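Side-chain contacts in transcriptional regulator (GntR family) (Enterococcus faecalis, PDB 3DDV), which probably regulates transcription as a GntR-family factor, with a UTRA domain that probably senses a small-molecule effector: residues 11-16 and 63-68; 20-25 and 34-39; 75-78 and 82-85; 104-109 and 136-141; 117-120 and 126-129. All blocks are in the same frame, centred on the assembly; numbering follows the deposited sequence.

How the interactions relate
Interactions 1, 2, 3 and 5 reach the antiparallel sheet of the UTRA domain. Interaction 1 covers its 8-16 edge. Interaction 2 lays helix 20-26 on strand 34-43, the neighbour of strand 8-16. Interaction 5 is the hairpin of strands 111-121 and 126-135, its centre about 10 Å from that of interaction 2, and helix 20-26 also packs on it. Interaction 3 joins helix 72-80 to the start of edge strand 84-95. Interaction 4 lies at the far end, its centre about 32 Å from that of interaction 3. Along the chain, 20-25 and 34-39 fall between 11-16 and 63-68, and the hairpin between 104-109 and 136-141. Together the contacts fasten helices and loops round one sheet.

Interaction 1 (11-16 and 63-68); sequences VSYFVA and YGKSEI
Tyr13 reaches out from its strand and lays its ring against Lys65, with its hydroxyl running on to Ile68. CG stands anti to the backbone N (chi1 -171°), which sends the ring across toward the helix that starts at Lys65. The two side chains run past each other in opposite directions, so the base of the tyrosine meets the tip of the lysine. CB of Tyr13 lies 3.8 Å from Lys65 NZ. CD2 of Tyr13 is 3.7 Å from the same NZ. CE of Lys65 sits over one face of the Tyr13 ring, 4.0 Å from the ring centroid, in a CH-pi contact. CE2 of Tyr13 is 3.9 Å from Lys65 CD, and CZ is 4.0 Å from Lys65 CG. The extended lysine chain follows the ring from one end to the other. At the tip, OH of Tyr13 meets Lys65 CA at 3.6 Å. The Ile68 side chain crosses the tyrosine at about a right angle, and its CG2 stands at the ring edge, 4.3 Å from Tyr13 CE1. This is apolar and CH-pi packing of a strand side chain on the first turn of a helix. Gly64 is the N-cap residue of that helix. Strand 8-16 is an edge of the UTRA-domain sheet within the chain and pairs with strand 34-43, whose Leu35 and Met37 also pack on Tyr13. Ile68 touches Val60 in a loop.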
# COMPACT_ATOMS: atom_id res chain seq x y z
N VAL B 11 9.06 34.31 -17.31
CA VAL B 11 9.85 34.98 -16.28
C VAL B 11 11.38 35.00 -16.52
O VAL B 11 12.06 35.93 -16.11
CB VAL B 11 9.61 34.26 -14.96
CG1 VAL B 11 10.67 34.63 -13.89
CG2 VAL B 11 8.20 34.50 -14.51
N SER B 12 11.95 33.94 -17.08
CA SER B 12 13.34 34.00 -17.52
C SER B 12 13.65 32.99 -18.62
O SER B 12 12.88 32.08 -18.88
CB SER B 12 14.30 33.80 -16.35
OG SER B 12 14.13 32.52 -15.86
N TYR B 13 14.79 33.19 -19.27
CA TYR B 13 15.07 32.46 -20.48
C TYR B 13 16.52 32.69 -20.85
O TYR B 13 16.91 33.76 -21.23
CB TYR B 13 14.14 32.97 -21.58
CG TYR B 13 14.15 32.18 -22.85
CD1 TYR B 13 13.31 31.11 -23.03
CD2 TYR B 13 14.97 32.52 -23.88
CE1 TYR B 13 13.30 30.38 -24.20
CE2 TYR B 13 14.97 31.81 -25.07
CZ TYR B 13 14.12 30.74 -25.22
OH TYR B 13 14.11 30.03 -26.40
N PHE B 14 17.34 31.66 -20.70
CA PHE B 14 18.75 31.76 -20.98
C PHE B 14 19.45 30.41 -21.00
O PHE B 14 18.98 29.42 -20.43
CB PHE B 14 19.42 32.67 -19.97
CG PHE B 14 19.34 32.18 -18.56
CD1 PHE B 14 18.51 32.78 -17.66
CD2 PHE B 14 20.16 31.14 -18.12
CE1 PHE B 14 18.46 32.35 -16.35
CE2 PHE B 14 20.12 30.70 -16.80
CZ PHE B 14 19.28 31.31 -15.91
N VAL B 15 20.63 30.43 -21.60
CA VAL B 15 21.43 29.26 -21.77
C VAL B 15 22.42 29.11 -20.61
O VAL B 15 23.02 30.07 -20.15
CB VAL B 15 22.18 29.37 -23.09
CG1 VAL B 15 23.15 28.28 -23.26
CG2 VAL B 15 21.18 29.37 -24.21
N ALA B 16 22.58 27.90 -20.13
CA ALA B 16 23.43 27.64 -18.98
C ALA B 16 24.08 26.31 -19.16
O ALA B 16 23.65 25.50 -19.98
CB ALA B 16 22.63 27.63 -17.73
N TYR B 63 15.87 26.75 -33.36
CA TYR B 63 14.50 27.24 -33.29
C TYR B 63 14.56 28.62 -32.71
O TYR B 63 15.58 29.02 -32.23
CB TYR B 63 13.60 26.29 -32.45
CG TYR B 63 13.74 24.82 -32.86
CD1 TYR B 63 13.40 23.80 -32.01
CD2 TYR B 63 14.22 24.47 -34.12
CE1 TYR B 63 13.54 22.48 -32.40
CE2 TYR B 63 14.36 23.17 -34.51
CZ TYR B 63 14.03 22.18 -33.66
OH TYR B 63 14.23 20.89 -34.08
N GLY B 64 13.47 29.37 -32.82
CA GLY B 64 13.40 30.69 -32.27
C GLY B 64 12.50 30.64 -31.08
O GLY B 64 11.67 29.75 -30.95
N LYS B 65 12.65 31.63 -30.22
CA LYS B 65 12.06 31.71 -28.90
C LYS B 65 10.58 31.36 -28.86
O LYS B 65 10.12 30.66 -27.93
CB LYS B 65 12.27 33.11 -28.34
CG LYS B 65 11.67 33.40 -26.98
CD LYS B 65 12.43 34.52 -26.27
CE LYS B 65 11.94 34.74 -24.84
NZ LYS B 65 12.91 35.59 -24.08
N SER B 66 9.84 31.89 -29.83
CA SER B 66 8.37 31.72 -29.90
C SER B 66 8.01 30.27 -30.06
O SER B 66 7.11 29.78 -29.37
CB SER B 66 7.84 32.47 -31.11
OG SER B 66 8.88 32.51 -32.10
N GLU B 67 8.70 29.60 -31.00
CA GLU B 67 8.53 28.17 -31.25
C GLU B 67 8.78 27.46 -29.96
O GLU B 67 7.94 26.72 -29.49
CB GLU B 67 9.53 27.64 -32.29
CG GLU B 67 9.27 28.07 -33.70
CD GLU B 67 10.45 27.82 -34.63
OE1 GLU B 67 11.57 28.22 -34.29
OE2 GLU B 67 10.26 27.24 -35.73
N ILE B 68 9.94 27.72 -29.37
CA ILE B 68 10.29 27.04 -28.12
C ILE B 68 9.29 27.29 -27.03
O ILE B 68 8.96 26.37 -26.31
CB ILE B 68 11.69 27.39 -27.61
CG1 ILE B 68 12.72 26.84 -28.62
CG2 ILE B 68 11.88 26.81 -26.22
CD1 ILE B 68 14.16 27.33 -28.46

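Interaction 2 (20-25 and 34-39); sequences SSEMEK and ILRMER
Ile34 and Arg36 both meet Glu22, where helix 20-26 packs on the antiparallel sheet of the UTRA domain. Strand 34-43 alternates its side chains, and these two point to the helix. Ile34 comes first. Its chi1 of 59° turns CG1 in between the backbone N and the carbonyl carbon, and CD1 meets the carboxylate. There CD1 of Ile34 is 3.5 Å from Glu22 CD, and the two side chains cross at about a right angle. Pro18 and Leu28 also touch Ile34. Arg36 follows, two residues on. Its chain bends at chi2 (-134°) and brings one guanidinium face against the glutamate OE2. The pair is a salt bridge of charges, since no N-H points at the oxygen. Glu22 reaches this place with its chain extended beyond CG. Its OE2 has its strongest polar partner outside the pair, the hydroxyl of Ser54 on strand 46-56, while OE1 is bound by the backbone N of Ser19. These bonds hold the buried carboxylate in position. A bound magnesium ion lies about 6 Å from the Glu22 side chain, too far for direct coordination. The nearby positive charge of Arg36 would probably favour the ionised form of the glutamate. The carboxylate and guanidinium planes are 45° apart, with Glu22 OE2 over one guanidinium face, 3.4 Å from Arg36 NH2.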
# COMPACT_ATOMS: atom_id res chain seq x y z
N SER B 20 23.89 19.42 -11.70
CA SER B 20 23.94 17.96 -11.56
C SER B 20 22.63 17.25 -11.92
O SER B 20 22.62 16.25 -12.67
CB SER B 20 24.29 17.60 -10.12
OG SER B 20 25.36 18.42 -9.69
N SER B 21 21.53 17.72 -11.35
CA SER B 21 20.29 17.02 -11.60
C SER B 21 19.98 17.18 -13.09
O SER B 21 19.44 16.26 -13.72
CB SER B 21 19.17 17.49 -10.68
OG SER B 21 18.54 18.60 -11.19
N GLU B 22 20.36 18.31 -13.68
CA GLU B 22 20.09 18.49 -15.08
C GLU B 22 20.95 17.53 -15.90
O GLU B 22 20.50 16.99 -16.88
CB GLU B 22 20.26 19.95 -15.48
CG GLU B 22 19.14 20.84 -14.93
CD GLU B 22 19.33 22.32 -15.22
OE1 GLU B 22 20.46 22.76 -15.43
OE2 GLU B 22 18.32 23.06 -15.22
N MET B 23 22.20 17.32 -15.49
CA MET B 23 23.09 16.39 -16.21
C MET B 23 22.51 14.98 -16.16
O MET B 23 22.40 14.29 -17.17
CB MET B 23 24.47 16.39 -15.58
CG MET B 23 25.24 17.67 -15.83
SD MET B 23 26.86 17.70 -15.03
CE MET B 23 27.47 16.15 -15.71
N GLU B 24 22.11 14.59 -14.97
CA GLU B 24 21.62 13.27 -14.73
C GLU B 24 20.32 12.97 -15.55
O GLU B 24 20.28 12.00 -16.31
CB GLU B 24 21.41 13.15 -13.20
CG GLU B 24 21.26 11.74 -12.62
CD GLU B 24 19.88 11.45 -12.07
OE1 GLU B 24 18.93 12.23 -12.32
OE2 GLU B 24 19.74 10.43 -11.37
N LYS B 25 19.30 13.83 -15.42
CA LYS B 25 18.01 13.62 -16.08
C LYS B 25 18.06 13.81 -17.60
O LYS B 25 17.30 13.20 -18.32
CB LYS B 25 16.96 14.61 -15.59
CG LYS B 25 16.79 14.72 -14.11
CD LYS B 25 16.02 13.57 -13.50
CE LYS B 25 15.91 13.81 -12.01
NZ LYS B 25 15.38 12.61 -11.31
N ILE B 34 22.32 23.76 -21.90
CA ILE B 34 20.88 23.56 -21.87
C ILE B 34 20.24 24.94 -21.98
O ILE B 34 20.86 25.96 -21.70
CB ILE B 34 20.45 22.93 -20.56
CG1 ILE B 34 20.86 23.84 -19.37
CG2 ILE B 34 21.04 21.53 -20.42
CD1 ILE B 34 19.83 24.00 -18.23
N LEU B 35 19.00 24.97 -22.43
CA LEU B 35 18.18 26.17 -22.42
C LEU B 35 17.34 26.07 -21.18
O LEU B 35 16.72 25.06 -20.94
CB LEU B 35 17.27 26.22 -23.64
CG LEU B 35 16.39 27.47 -23.71
CD1 LEU B 35 17.32 28.71 -23.85
CD2 LEU B 35 15.39 27.38 -24.87
N ARG B 36 17.32 27.11 -20.37
CA ARG B 36 16.59 27.03 -19.15
C ARG B 36 15.60 28.12 -19.18
O ARG B 36 15.96 29.27 -19.43
CB ARG B 36 17.50 27.28 -18.00
CG ARG B 36 16.95 26.72 -16.74
CD ARG B 36 17.04 27.67 -15.59
NE ARG B 36 17.07 26.89 -14.40
CZ ARG B 36 18.13 26.22 -13.98
NH1 ARG B 36 19.32 26.28 -14.66
NH2 ARG B 36 18.02 25.48 -12.86
N MET B 37 14.35 27.76 -18.99
CA MET B 37 13.26 28.74 -19.06
C MET B 37 12.25 28.52 -17.95
O MET B 37 12.01 27.39 -17.50
CB MET B 37 12.61 28.76 -20.44
CG MET B 37 11.75 27.59 -20.85
SD MET B 37 10.73 28.03 -22.30
CE MET B 37 9.41 28.99 -21.54
N GLU B 38 11.76 29.64 -17.44
CA GLU B 38 10.86 29.69 -16.30
C GLU B 38 9.64 30.41 -16.75
O GLU B 38 9.75 31.41 -17.45
CB GLU B 38 11.46 30.49 -15.19
CG GLU B 38 12.49 29.75 -14.44
CD GLU B 38 13.23 30.57 -13.44
OE1 GLU B 38 12.91 31.76 -13.23
OE2 GLU B 38 14.17 30.00 -12.89
N ARG B 39 8.48 29.96 -16.30
CA ARG B 39 7.24 30.39 -16.91
C ARG B 39 6.08 30.28 -15.92
O ARG B 39 5.98 29.31 -15.20
CB ARG B 39 7.05 29.48 -18.11
CG ARG B 39 5.89 29.75 -18.98
CD ARG B 39 5.09 28.45 -19.30
NE ARG B 39 5.80 27.52 -20.20
CZ ARG B 39 5.86 27.65 -21.53
NH1 ARG B 39 5.27 28.67 -22.17
NH2 ARG B 39 6.54 26.74 -22.23

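Interaction 3 (75-78 and 82-85); sequences TLEA and HKIG
Glu77 accepts a hydrogen bond from the backbone of Ile84, just beyond the end of its own helix. The Ile84 N to Glu77 OE2 distance is 3.2 Å, with an N-H...O angle of 158°. The N-H comes from above the carboxylate plane, 39° out of it. The same carboxylate also rests on the isoleucine side chain. OE2 of Glu77 is 3.6 Å from Ile84 CB, and CD of Glu77 is 3.9 Å from Ile84 CG1. Lower down, CG of Glu77 packs 3.6 Å from the carbonyl O of His82. The glutamate chain is extended beyond CG, which carries the acid across the turn to the strand. Lys83 lies across it at about a right angle, and its CD is 3.9 Å from Glu77 OE2. In the next shell, His82 stacks on Phe121, and Lys83 is paired through its backbone with Glu122. Leu76 and Ile84 both pack on Phe127 of strand 126-135. This ties the end of helix 72-80 to the start of strand 84-95. Lys83 NZ stands 5.1 Å from Glu77 OE2, without contact. Its charge, with the backbone N-H, would probably favour the ionised acid at this surface site.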
# COMPACT_ATOMS: atom_id res chain seq x y z
N THR B 75 6.84 21.99 -32.76
CA THR B 75 8.04 22.40 -33.47
C THR B 75 9.02 21.28 -33.52
O THR B 75 9.67 21.07 -34.51
CB THR B 75 8.68 23.63 -32.81
OG1 THR B 75 7.69 24.67 -32.72
CG2 THR B 75 9.94 24.12 -33.58
N LEU B 76 9.11 20.54 -32.42
CA LEU B 76 10.12 19.50 -32.26
C LEU B 76 9.94 18.39 -33.29
O LEU B 76 10.89 17.99 -33.99
CB LEU B 76 10.01 18.93 -30.85
CG LEU B 76 11.27 18.56 -30.08
CD1 LEU B 76 12.48 19.39 -30.45
CD2 LEU B 76 10.96 18.67 -28.60
N GLU B 77 8.69 17.93 -33.38
CA GLU B 77 8.28 16.90 -34.33
C GLU B 77 8.21 17.40 -35.76
O GLU B 77 8.73 16.74 -36.64
CB GLU B 77 6.93 16.29 -33.92
CG GLU B 77 7.09 14.94 -33.21
CD GLU B 77 5.86 14.53 -32.42
OE1 GLU B 77 4.93 15.36 -32.26
OE2 GLU B 77 5.83 13.37 -31.93
N ALA B 78 7.60 18.56 -36.02
CA ALA B 78 7.72 19.16 -37.36
C ALA B 78 9.17 19.26 -37.88
O ALA B 78 9.38 19.26 -39.07
CB ALA B 78 7.03 20.54 -37.44
N HIS B 82 12.47 13.36 -35.33
CA HIS B 82 12.42 12.46 -34.18
C HIS B 82 10.98 12.47 -33.74
O HIS B 82 10.22 13.41 -34.03
CB HIS B 82 13.24 12.95 -33.00
CG HIS B 82 14.72 12.76 -33.13
ND1 HIS B 82 15.61 13.81 -33.07
CD2 HIS B 82 15.46 11.64 -33.28
CE1 HIS B 82 16.84 13.35 -33.19
NE2 HIS B 82 16.78 12.04 -33.32
N LYS B 83 10.61 11.44 -33.01
CA LYS B 83 9.28 11.37 -32.45
C LYS B 83 9.34 11.44 -30.94
O LYS B 83 10.22 10.86 -30.30
CB LYS B 83 8.56 10.08 -32.91
CG LYS B 83 8.26 10.04 -34.41
CD LYS B 83 7.24 11.13 -34.83
CE LYS B 83 6.91 11.09 -36.32
NZ LYS B 83 5.42 10.96 -36.45
N ILE B 84 8.40 12.18 -30.38
CA ILE B 84 8.24 12.25 -28.95
C ILE B 84 7.88 10.85 -28.39
O ILE B 84 6.81 10.33 -28.69
CB ILE B 84 7.15 13.32 -28.57
CG1 ILE B 84 7.66 14.72 -29.00
CG2 ILE B 84 6.80 13.23 -27.07
CD1 ILE B 84 6.72 15.86 -28.67
N GLY B 85 8.77 10.25 -27.59
CA GLY B 85 8.54 8.91 -27.03
C GLY B 85 7.90 8.90 -25.65
O GLY B 85 6.91 9.57 -25.39

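Interaction 4 (104-109 and 136-141); sequences LEIKRG and GSRFEF
Arg138 reaches Leu104, Glu105 and Ile106 through a long, nearly straight side chain. Its CG stands anti to the carbonyl carbon (chi1 -55°), and the chain then stays extended from CG to NE. This carries the guanidinium to the end of helix 98-104. Glu105 has positive phi and is the first residue to leave the helix, with two bonds back into its last turn, a Schellman motif. The carbonyl oxygens of Leu104 and Glu105 lie at the guanidinium edge, in its plane. Leu104 O is gripped end-on by two nitrogens. Arg138 NH1 is 3.0 Å from Leu104 O, with an N-H...O angle of 148°. Arg138 NH2 reaches the same Leu104 O at 3.2 Å. Both donors lie in the plane of that carbonyl. The third bond, from Arg138 NH2 to Glu105 O at 2.8 Å, is weak because it is bent. The two bonds to Leu104 O, helped by the weak one to Glu105 O, fix how the guanidinium is turned. The methyl CG2 of Ile106 also packs on the group, 3.7 Å from Arg138 CZ, where the two side chains cross obliquely. The positive charge would probably be favourable at this C-terminal helix end. The contact joins the loop after helix 98-104 to the loop after strand 126-135. The O of Pro47, on strand 46-56, takes a weak bond from Arg138 NH1, and Leu104 packs on the proline side chain. Leu104 and Ile106 both rest on Ile112 of strand 111-121. Phe141 pairs with a strand of the second subunit, so the sheet runs on across the interface.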
# COMPACT_ATOMS: atom_id res chain seq x y z
N LEU B 104 3.09 32.99 -7.69
CA LEU B 104 1.77 32.41 -7.84
C LEU B 104 0.71 33.21 -7.09
O LEU B 104 -0.46 32.91 -7.15
CB LEU B 104 1.80 30.95 -7.40
CG LEU B 104 2.52 30.01 -8.38
CD1 LEU B 104 2.56 28.63 -7.82
CD2 LEU B 104 1.80 29.97 -9.69
N GLU B 105 1.12 34.29 -6.43
CA GLU B 105 0.17 35.16 -5.75
C GLU B 105 -0.58 34.35 -4.72
O GLU B 105 -1.80 34.26 -4.78
CB GLU B 105 -0.83 35.77 -6.73
CG GLU B 105 -0.17 36.21 -7.99
CD GLU B 105 -0.91 37.29 -8.71
OE1 GLU B 105 -2.10 37.15 -9.06
OE2 GLU B 105 -0.27 38.31 -8.95
N ILE B 106 0.19 33.74 -3.81
CA ILE B 106 -0.32 32.99 -2.68
C ILE B 106 0.68 33.26 -1.58
O ILE B 106 1.58 34.08 -1.79
CB ILE B 106 -0.47 31.48 -3.00
CG1 ILE B 106 0.90 30.85 -3.30
CG2 ILE B 106 -1.46 31.28 -4.16
CD1 ILE B 106 0.82 29.47 -3.87
N LYS B 107 0.56 32.57 -0.43
CA LYS B 107 1.41 32.82 0.76
C LYS B 107 2.50 31.78 0.97
O LYS B 107 2.24 30.61 0.71
CB LYS B 107 0.52 32.84 2.02
CG LYS B 107 -0.79 33.69 1.89
CD LYS B 107 -1.21 34.43 3.23
CE LYS B 107 -2.15 35.68 2.99
NZ LYS B 107 -3.61 35.33 2.87
N ARG B 108 3.70 32.17 1.46
CA ARG B 108 4.73 31.20 1.93
C ARG B 108 3.91 30.18 2.73
O ARG B 108 2.92 30.56 3.37
CB ARG B 108 5.94 31.86 2.74
CG ARG B 108 7.21 30.93 3.21
CD ARG B 108 8.77 31.47 2.93
NE ARG B 108 9.83 30.38 2.76
CZ ARG B 108 11.01 30.43 2.06
NH1 ARG B 108 11.40 31.51 1.43
NH2 ARG B 108 11.84 29.40 1.97
N GLY B 109 4.23 28.90 2.61
CA GLY B 109 3.55 27.88 3.36
C GLY B 109 2.46 27.16 2.60
O GLY B 109 2.19 26.00 2.88
N GLY B 136 -2.12 24.49 -5.12
CA GLY B 136 -2.92 23.32 -4.78
C GLY B 136 -4.40 23.58 -4.94
O GLY B 136 -5.11 22.83 -5.60
N SER B 137 -4.82 24.71 -4.37
CA SER B 137 -6.20 25.10 -4.26
C SER B 137 -6.81 25.46 -5.62
O SER B 137 -8.00 25.34 -5.82
CB SER B 137 -6.27 26.31 -3.35
OG SER B 137 -5.96 27.46 -4.12
N ARG B 138 -5.97 25.84 -6.56
CA ARG B 138 -6.43 26.22 -7.86
C ARG B 138 -6.24 25.14 -8.88
O ARG B 138 -6.51 25.36 -10.03
CB ARG B 138 -5.71 27.46 -8.33
CG ARG B 138 -5.80 28.61 -7.39
CD ARG B 138 -5.24 29.85 -8.01
NE ARG B 138 -4.85 30.82 -7.00
CZ ARG B 138 -3.75 31.56 -7.08
NH1 ARG B 138 -2.95 31.44 -8.11
NH2 ARG B 138 -3.46 32.40 -6.11
N PHE B 139 -5.79 23.97 -8.48
CA PHE B 139 -5.46 22.97 -9.48
C PHE B 139 -5.80 21.54 -9.09
O PHE B 139 -5.81 21.20 -7.95
CB PHE B 139 -3.99 23.07 -9.81
CG PHE B 139 -3.55 22.16 -10.89
CD1 PHE B 139 -3.87 22.41 -12.17
CD2 PHE B 139 -2.81 21.06 -10.61
CE1 PHE B 139 -3.48 21.58 -13.15
CE2 PHE B 139 -2.41 20.24 -11.60
CZ PHE B 139 -2.75 20.50 -12.86
N GLU B 140 -6.08 20.73 -10.09
CA GLU B 140 -6.26 19.31 -9.99
C GLU B 140 -5.59 18.58 -11.14
O GLU B 140 -5.83 18.89 -12.25
CB GLU B 140 -7.75 18.98 -10.08
CG GLU B 140 -8.62 19.50 -8.96
CD GLU B 140 -8.28 18.89 -7.59
OE1 GLU B 140 -8.05 17.67 -7.49
OE2 GLU B 140 -8.24 19.65 -6.61
N PHE B 141 -4.82 17.55 -10.89
CA PHE B 141 -4.14 16.84 -11.96
C PHE B 141 -4.98 15.61 -12.27
O PHE B 141 -5.29 14.82 -11.39
CB PHE B 141 -2.75 16.53 -11.45
CG PHE B 141 -1.88 15.71 -12.35
CD1 PHE B 141 -2.09 14.35 -12.52
CD2 PHE B 141 -0.74 16.26 -12.91
CE1 PHE B 141 -1.23 13.57 -13.29
CE2 PHE B 141 0.09 15.52 -13.70
CZ PHE B 141 -0.13 14.16 -13.89

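Interaction 5 (117-120 and 126-129); sequences QVSY and PFEY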
# COMPACT_ATOMS: atom_id res chain seq x y z
N GLN B 117 9.11 16.08 -14.38
CA GLN B 117 8.96 15.21 -15.52
C GLN B 117 10.19 15.21 -16.42
O GLN B 117 10.75 16.25 -16.66
CB GLN B 117 7.79 15.72 -16.27
CG GLN B 117 7.84 15.53 -17.74
CD GLN B 117 6.47 15.87 -18.36
OE1 GLN B 117 5.39 15.61 -17.79
NE2 GLN B 117 6.53 16.51 -19.50
N VAL B 118 10.60 14.03 -16.90
CA VAL B 118 11.53 13.87 -18.02
C VAL B 118 10.82 13.25 -19.22
O VAL B 118 10.07 12.30 -19.06
CB VAL B 118 12.71 12.98 -17.68
CG1 VAL B 118 13.64 12.93 -18.87
CG2 VAL B 118 13.41 13.50 -16.48
N SER B 119 11.07 13.77 -20.41
CA SER B 119 10.45 13.27 -21.62
C SER B 119 11.53 12.87 -22.58
O SER B 119 12.61 13.48 -22.62
CB SER B 119 9.59 14.34 -22.29
OG SER B 119 8.61 14.83 -21.42
N TYR B 120 11.23 11.85 -23.37
CA TYR B 120 12.24 11.23 -24.21
C TYR B 120 11.80 11.11 -25.66
O TYR B 120 10.62 11.02 -25.97
CB TYR B 120 12.53 9.82 -23.69
CG TYR B 120 12.96 9.77 -22.26
CD1 TYR B 120 14.30 9.69 -21.93
CD2 TYR B 120 12.03 9.80 -21.25
CE1 TYR B 120 14.71 9.63 -20.61
CE2 TYR B 120 12.42 9.77 -19.93
CZ TYR B 120 13.76 9.68 -19.61
OH TYR B 120 14.14 9.64 -18.31
N PRO B 126 16.66 11.88 -23.81
CA PRO B 126 15.95 12.94 -23.09
C PRO B 126 15.91 14.24 -23.87
O PRO B 126 16.91 14.63 -24.49
CB PRO B 126 16.80 13.15 -21.85
CG PRO B 126 17.64 11.90 -21.70
CD PRO B 126 17.79 11.32 -23.05
N PHE B 127 14.78 14.93 -23.83
CA PHE B 127 14.75 16.23 -24.41
C PHE B 127 14.14 17.30 -23.52
O PHE B 127 14.03 18.44 -23.92
CB PHE B 127 14.08 16.16 -25.78
CG PHE B 127 12.61 15.95 -25.73
CD1 PHE B 127 11.75 17.03 -25.62
CD2 PHE B 127 12.08 14.68 -25.84
CE1 PHE B 127 10.38 16.84 -25.58
CE2 PHE B 127 10.71 14.48 -25.80
CZ PHE B 127 9.84 15.56 -25.66
N GLU B 128 13.81 16.97 -22.29
CA GLU B 128 13.05 17.88 -21.48
C GLU B 128 13.20 17.47 -20.02
O GLU B 128 13.08 16.28 -19.70
CB GLU B 128 11.60 17.71 -21.88
CG GLU B 128 10.85 18.94 -21.85
CD GLU B 128 9.33 18.77 -22.16
OE1 GLU B 128 8.70 17.67 -21.89
OE2 GLU B 128 8.79 19.83 -22.61
N TYR B 129 13.48 18.41 -19.13
CA TYR B 129 13.35 18.14 -17.70
C TYR B 129 12.52 19.26 -17.14
O TYR B 129 12.92 20.40 -17.12
CB TYR B 129 14.73 18.12 -17.05
CG TYR B 129 14.70 17.98 -15.56
CD1 TYR B 129 13.75 17.20 -14.95
CD2 TYR B 129 15.64 18.59 -14.76
CE1 TYR B 129 13.72 17.05 -13.58
CE2 TYR B 129 15.63 18.42 -13.38
CZ TYR B 129 14.65 17.66 -12.81
OH TYR B 129 14.58 17.50 -11.44
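Ser119 and Glu128 meet on one face of a beta hairpin, where strands 117-120 and 126-129 run antiparallel. The serine OG donates a hydrogen bond to Glu128 OE1 at 2.9 Å, nearly along the C-O axis of the acid. Tyr73 OH of helix 72-80 also bonds this oxygen and is its strongest partner. Gln117 NE2 adds a weak bond to OE1 of Glu128, at 3.4 Å, with the amide and carboxylate planes 44° apart. OE1 thus accepts from two hydroxyls and, weakly, from an amide. Next to it, CZ of the Phe127 ring packs 3.6 Å from Ser119 CB. The chi1 of Phe127, 72°, tucks the ring between backbone N and carbonyl carbon, toward the partner strand. The backbone bond from Phe127 N to Ser119 O, 2.9 Å, joins the strands here. The other face holds Val118, Tyr120, Pro126 and Tyr129, and its cross-strand contacts are wider. CG2 of Val118 is 4.0 Å from Tyr129 CD1. CE1 of Tyr120, a partly exposed residue, is 3.9 Å from Pro126 CG. A bound magnesium ion lies about 3 Å from the side chain of Tyr129. Helix 20-26 covers this face, with Lys25 on Val118 and Tyr129 and Leu26 on Pro126. Helix 72-80 covers the Phe127 and Glu128 side, and strands 84-95 and 46-56 flank the hairpin in the sheet.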